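Local structure of putative adenosine kinase (Schistosoma mansoni, 3VAS) at residues L85-K97 with I350-Y364. The protein probably catalyses the ATP-dependent phosphorylation of adenosine to AMP, as a nucleoside kinase of the ribokinase-like pfkB family. Numbering follows the deposited sequence.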
loop_
_atom_site.group_PDB
_atom_site.type_symbol
_atom_site.label_atom_id
_atom_site.label_comp_id
_atom_site.label_asym_id
_atom_site.label_seq_id
_atom_site.Cartn_x
_atom_site.Cartn_y
_atom_site.Cartn_z
ATOM N N LEU A 85 -3.670 -3.443 -3.425
ATOM C CA LEU A 85 -4.126 -3.722 -4.776
ATOM C C LEU A 85 -3.476 -2.776 -5.793
ATOM O O LEU A 85 -3.061 -3.216 -6.863
ATOM C CB LEU A 85 -5.661 -3.682 -4.865
ATOM C CG LEU A 85 -6.253 -3.896 -6.263
ATOM C CD1 LEU A 85 -5.749 -5.202 -6.890
ATOM C CD2 LEU A 85 -7.786 -3.863 -6.239
ATOM N N ASN A 86 -3.383 -1.490 -5.447
ATOM C CA ASN A 86 -2.697 -0.513 -6.293
ATOM C C ASN A 86 -1.275 -0.972 -6.636
ATOM O O ASN A 86 -0.876 -0.992 -7.803
ATOM C CB ASN A 86 -2.622 0.862 -5.612
ATOM C CG ASN A 86 -3.956 1.601 -5.590
ATOM O OD1 ASN A 86 -4.910 1.232 -6.277
ATOM N ND2 ASN A 86 -4.010 2.676 -4.807
ATOM N N THR A 87 -0.527 -1.354 -5.605
ATOM C CA THR A 87 0.861 -1.771 -5.757
ATOM C C THR A 87 1.000 -3.044 -6.586
ATOM O O THR A 87 1.790 -3.101 -7.530
ATOM C CB THR A 87 1.521 -1.973 -4.374
ATOM O OG1 THR A 87 1.628 -0.706 -3.714
ATOM C CG2 THR A 87 2.911 -2.577 -4.511
ATOM N N VAL A 88 0.219 -4.061 -6.241
ATOM C CA VAL A 88 0.322 -5.352 -6.911
ATOM C C VAL A 88 -0.100 -5.294 -8.379
ATOM O O VAL A 88 0.543 -5.893 -9.239
ATOM C CB VAL A 88 -0.472 -6.427 -6.151
ATOM C CG1 VAL A 88 -0.602 -7.704 -6.982
ATOM C CG2 VAL A 88 0.196 -6.706 -4.819
ATOM N N LYS A 89 -1.163 -4.559 -8.680
ATOM C CA LYS A 89 -1.603 -4.486 -10.066
ATOM C C LYS A 89 -0.653 -3.645 -10.917
ATOM O O LYS A 89 -0.525 -3.873 -12.118
ATOM C CB LYS A 89 -3.057 -4.012 -10.180
ATOM C CG LYS A 89 -3.305 -2.543 -9.898
ATOM C CD LYS A 89 -4.813 -2.263 -9.904
ATOM C CE LYS A 89 -5.109 -0.771 -9.917
ATOM N NZ LYS A 89 -6.575 -0.498 -9.942
ATOM N N MET A 90 0.034 -2.686 -10.303
ATOM C CA MET A 90 1.028 -1.926 -11.055
ATOM C C MET A 90 2.296 -2.751 -11.281
ATOM O O MET A 90 2.927 -2.636 -12.332
ATOM C CB MET A 90 1.359 -0.581 -10.405
ATOM C CG MET A 90 2.280 0.281 -11.271
ATOM S SD MET A 90 2.502 1.961 -10.648
ATOM C CE MET A 90 3.362 2.739 -12.019
ATOM N N ILE A 91 2.668 -3.582 -10.308
ATOM C CA ILE A 91 3.768 -4.525 -10.519
ATOM C C ILE A 91 3.450 -5.379 -11.745
ATOM O O ILE A 91 4.298 -5.595 -12.610
ATOM C CB ILE A 91 3.976 -5.456 -9.314
ATOM C CG1 ILE A 91 4.442 -4.667 -8.090
ATOM C CG2 ILE A 91 4.991 -6.552 -9.646
ATOM C CD1 ILE A 91 4.622 -5.522 -6.851
ATOM N N GLN A 92 2.206 -5.843 -11.814
ATOM C CA GLN A 92 1.724 -6.635 -12.937
ATOM C C GLN A 92 1.771 -5.846 -14.250
ATOM O O GLN A 92 2.189 -6.365 -15.284
ATOM C CB GLN A 92 0.297 -7.123 -12.646
ATOM C CG GLN A 92 -0.386 -7.820 -13.822
ATOM C CD GLN A 92 0.264 -9.143 -14.177
ATOM O OE1 GLN A 92 0.431 -10.015 -13.320
ATOM N NE2 GLN A 92 0.639 -9.300 -15.445
ATOM N N TRP A 93 1.345 -4.590 -14.194
ATOM C CA TRP A 93 1.327 -3.705 -15.356
ATOM C C TRP A 93 2.747 -3.414 -15.859
ATOM O O TRP A 93 3.020 -3.454 -17.063
ATOM C CB TRP A 93 0.614 -2.415 -14.955
ATOM C CG TRP A 93 0.415 -1.377 -16.020
ATOM C CD1 TRP A 93 -0.562 -1.351 -16.978
ATOM C CD2 TRP A 93 1.172 -0.172 -16.187
ATOM N NE1 TRP A 93 -0.442 -0.214 -17.744
ATOM C CE2 TRP A 93 0.614 0.526 -17.276
ATOM C CE3 TRP A 93 2.274 0.379 -15.526
ATOM C CZ2 TRP A 93 1.122 1.746 -17.719
ATOM C CZ3 TRP A 93 2.777 1.591 -15.966
ATOM C CH2 TRP A 93 2.203 2.261 -17.052
ATOM N N ILE A 94 3.652 -3.130 -14.928
ATOM C CA ILE A 94 5.046 -2.883 -15.270
ATOM C C ILE A 94 5.690 -4.095 -15.938
ATOM O O ILE A 94 6.264 -3.983 -17.020
ATOM C CB ILE A 94 5.865 -2.483 -14.029
ATOM C CG1 ILE A 94 5.422 -1.103 -13.537
ATOM C CG2 ILE A 94 7.365 -2.496 -14.348
ATOM C CD1 ILE A 94 6.076 -0.662 -12.252
ATOM N N ILE A 95 5.576 -5.252 -15.298
ATOM C CA ILE A 95 6.246 -6.460 -15.773
ATOM C C ILE A 95 5.634 -6.972 -17.079
ATOM O O ILE A 95 6.327 -7.568 -17.904
ATOM C CB ILE A 95 6.285 -7.542 -14.670
ATOM C CG1 ILE A 95 7.081 -7.008 -13.471
ATOM C CG2 ILE A 95 6.892 -8.834 -15.189
ATOM C CD1 ILE A 95 7.249 -7.980 -12.339
ATOM N N GLN A 96 4.337 -6.729 -17.254
ATOM C CA GLN A 96 3.680 -6.893 -18.552
ATOM C C GLN A 96 3.615 -8.345 -19.034
ATOM O O GLN A 96 3.349 -8.607 -20.204
ATOM C CB GLN A 96 4.374 -6.013 -19.600
ATOM C CG GLN A 96 3.475 -5.441 -20.673
ATOM C CD GLN A 96 4.264 -4.673 -21.718
ATOM O OE1 GLN A 96 5.459 -4.415 -21.542
ATOM N NE2 GLN A 96 3.603 -4.309 -22.815
ATOM N N LYS A 97 3.879 -9.287 -18.136
ATOM C CA LYS A 97 3.662 -10.694 -18.433
ATOM C C LYS A 97 2.405 -11.150 -17.703
ATOM O O LYS A 97 2.302 -10.989 -16.485
ATOM C CB LYS A 97 4.848 -11.551 -17.998
ATOM C CG LYS A 97 4.609 -13.032 -18.244
ATOM C CD LYS A 97 5.669 -13.912 -17.623
ATOM C CE LYS A 97 5.399 -15.374 -17.943
ATOM N NZ LYS A 97 6.429 -16.274 -17.356
ATOM N N ILE A 350 2.292 8.193 -11.683
ATOM C CA ILE A 350 1.037 8.305 -10.950
ATOM C C ILE A 350 0.726 9.747 -10.522
ATOM O O ILE A 350 -0.423 10.188 -10.595
ATOM C CB ILE A 350 1.025 7.346 -9.740
ATOM C CG1 ILE A 350 0.824 5.905 -10.224
ATOM C CG2 ILE A 350 -0.053 7.734 -8.741
ATOM C CD1 ILE A 350 -0.363 5.716 -11.171
ATOM N N ILE A 351 1.755 10.478 -10.096
ATOM C CA ILE A 351 1.616 11.873 -9.677
ATOM C C ILE A 351 1.032 12.742 -10.794
ATOM O O ILE A 351 0.271 13.680 -10.543
ATOM C CB ILE A 351 2.982 12.439 -9.200
ATOM C CG1 ILE A 351 3.320 11.899 -7.809
ATOM C CG2 ILE A 351 2.992 13.966 -9.185
ATOM C CD1 ILE A 351 4.697 12.289 -7.317
ATOM N N CYS A 352 1.368 12.410 -12.034
ATOM C CA CYS A 352 0.886 13.181 -13.173
ATOM C C CYS A 352 -0.463 12.678 -13.697
ATOM O O CYS A 352 -0.905 13.078 -14.776
ATOM C CB CYS A 352 1.937 13.194 -14.283
ATOM S SG CYS A 352 3.428 14.138 -13.862
ATOM N N ARG A 353 -1.116 11.814 -12.926
ATOM C CA ARG A 353 -2.419 11.266 -13.307
ATOM C C ARG A 353 -3.426 11.312 -12.148
ATOM O O ARG A 353 -3.046 11.294 -10.975
ATOM C CB ARG A 353 -2.262 9.833 -13.827
ATOM C CG ARG A 353 -1.354 9.717 -15.041
ATOM C CD ARG A 353 -1.111 8.269 -15.434
ATOM N NE ARG A 353 -2.330 7.586 -15.866
ATOM C CZ ARG A 353 -2.771 7.568 -17.120
ATOM N NH1 ARG A 353 -2.092 8.201 -18.072
ATOM N NH2 ARG A 353 -3.891 6.917 -17.426
ATOM N N SER A 354 -4.713 11.366 -12.486
ATOM C CA SER A 354 -5.773 11.489 -11.488
ATOM C C SER A 354 -6.151 10.135 -10.887
ATOM O O SER A 354 -6.601 9.232 -11.596
ATOM C CB SER A 354 -7.010 12.152 -12.101
ATOM O OG SER A 354 -6.671 13.364 -12.759
ATOM N N GLY A 355 -5.979 10.004 -9.574
ATOM C CA GLY A 355 -6.212 8.738 -8.897
ATOM C C GLY A 355 -5.178 7.705 -9.305
ATOM O O GLY A 355 -4.229 8.019 -10.024
ATOM N N PHE A 356 -5.344 6.465 -8.858
ATOM C CA PHE A 356 -4.417 5.424 -9.282
ATOM C C PHE A 356 -4.828 4.888 -10.651
ATOM O O PHE A 356 -5.381 3.793 -10.773
ATOM C CB PHE A 356 -4.315 4.301 -8.254
ATOM C CG PHE A 356 -3.015 3.551 -8.322
ATOM C CD1 PHE A 356 -1.913 3.986 -7.599
ATOM C CD2 PHE A 356 -2.887 2.422 -9.123
ATOM C CE1 PHE A 356 -0.705 3.306 -7.665
ATOM C CE2 PHE A 356 -1.687 1.737 -9.194
ATOM C CZ PHE A 356 -0.591 2.180 -8.464
ATOM N N SER A 357 -4.555 5.683 -11.678
ATOM C CA SER A 357 -4.958 5.355 -13.039
ATOM C C SER A 357 -3.769 4.838 -13.842
ATOM O O SER A 357 -2.779 5.545 -14.008
ATOM C CB SER A 357 -5.544 6.597 -13.715
ATOM O OG SER A 357 -5.869 6.343 -15.071
ATOM N N LEU A 358 -3.865 3.605 -14.330
ATOM C CA LEU A 358 -2.828 3.033 -15.194
ATOM C C LEU A 358 -3.291 3.043 -16.648
ATOM O O LEU A 358 -4.210 2.314 -17.013
ATOM C CB LEU A 358 -2.507 1.596 -14.770
ATOM C CG LEU A 358 -1.867 1.381 -13.396
ATOM C CD1 LEU A 358 -1.804 -0.104 -13.060
ATOM C CD2 LEU A 358 -0.480 2.004 -13.365
ATOM N N GLY A 359 -2.660 3.871 -17.473
ATOM C CA GLY A 359 -3.029 3.987 -18.877
ATOM C C GLY A 359 -2.394 2.920 -19.753
ATOM O O GLY A 359 -2.043 1.843 -19.271
ATOM N N SER A 360 -2.243 3.207 -21.044
ATOM C CA SER A 360 -1.648 2.221 -21.937
ATOM C C SER A 360 -0.169 2.059 -21.612
ATOM O O SER A 360 0.555 3.037 -21.412
ATOM C CB SER A 360 -1.871 2.556 -23.419
ATOM O OG SER A 360 -1.229 3.759 -23.789
ATOM N N ARG A 361 0.258 0.805 -21.546
ATOM C CA ARG A 361 1.591 0.451 -21.086
ATOM C C ARG A 361 2.691 1.034 -21.981
ATOM O O ARG A 361 3.795 1.327 -21.510
ATOM C CB ARG A 361 1.703 -1.070 -20.985
ATOM C CG ARG A 361 3.030 -1.577 -20.479
ATOM C CD ARG A 361 3.428 -0.914 -19.178
ATOM N NE ARG A 361 4.662 -1.504 -18.668
ATOM C CZ ARG A 361 5.875 -1.192 -19.112
ATOM N NH1 ARG A 361 6.022 -0.282 -20.069
ATOM N NH2 ARG A 361 6.939 -1.791 -18.596
ATOM N N ASP A 362 2.371 1.217 -23.260
ATOM C CA ASP A 362 3.300 1.795 -24.231
ATOM C C ASP A 362 3.705 3.227 -23.905
ATOM O O ASP A 362 4.778 3.677 -24.302
ATOM C CB ASP A 362 2.693 1.768 -25.635
ATOM C CG ASP A 362 2.774 0.406 -26.278
ATOM O OD1 ASP A 362 1.975 0.137 -27.201
ATOM O OD2 ASP A 362 3.640 -0.392 -25.862
ATOM N N SER A 363 2.842 3.945 -23.195
ATOM C CA SER A 363 3.087 5.353 -22.902
ATOM C C SER A 363 3.780 5.566 -21.563
ATOM O O SER A 363 3.863 6.689 -21.076
ATOM C CB SER A 363 1.778 6.142 -22.943
ATOM O OG SER A 363 1.270 6.197 -24.264
ATOM N N TYR A 364 4.274 4.483 -20.971
ATOM C CA TYR A 364 4.976 4.559 -19.696
ATOM C C TYR A 364 6.351 5.200 -19.891
ATOM O O TYR A 364 6.924 5.749 -18.952
ATOM C CB TYR A 364 5.116 3.155 -19.096
ATOM C CG TYR A 364 5.659 3.107 -17.679
ATOM C CD1 TYR A 364 5.209 3.996 -16.708
ATOM C CD2 TYR A 364 6.601 2.151 -17.305
ATOM C CE1 TYR A 364 5.691 3.946 -15.416
ATOM C CE2 TYR A 364 7.090 2.093 -16.009
ATOM C CZ TYR A 364 6.630 2.994 -15.068
ATOM O OH TYR A 364 7.104 2.945 -13.775
HETATM O O HOH W 1 -7.233 2.110 -10.191
#
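The indole of W93 is clamped by the C-terminal tail of this ribokinase-like fold, where 350-364 leaves helix 336-351 and runs along helix 83-95. The CD of R361 sits over the centre of one indole face, 3.7 Å from the centroid of the six-membered ring, while L358 puts CD2 against the opposite face. The ring edge points into the face of Y364, a T-shaped pair with planes at 73°. Tryptophan suits the place because its NE1, 3.0 Å from G359 O, also ties down the loop. M90, its chain fully extended, lies across F356 and L358, and its SD makes an oblique Met-aromatic contact with F356. Near the adenosine, N86 CB sits over the centre of the F356 ring and the amide stacks toward F356 CG, the planes 2° apart; its ND2 reaches D320 and the ribose O3', so the phenyl backs a substrate-binding side chain. The packing gives way at the helix C-terminus, where exposed Q96 merely rests its amide on R361 CG. Here arginine is apt: its aliphatic part packs on W93 while its guanidinium donates to two carbonyls, NE to W93 O and NH2 to a lone pair of I94 O, 2.8 Å away.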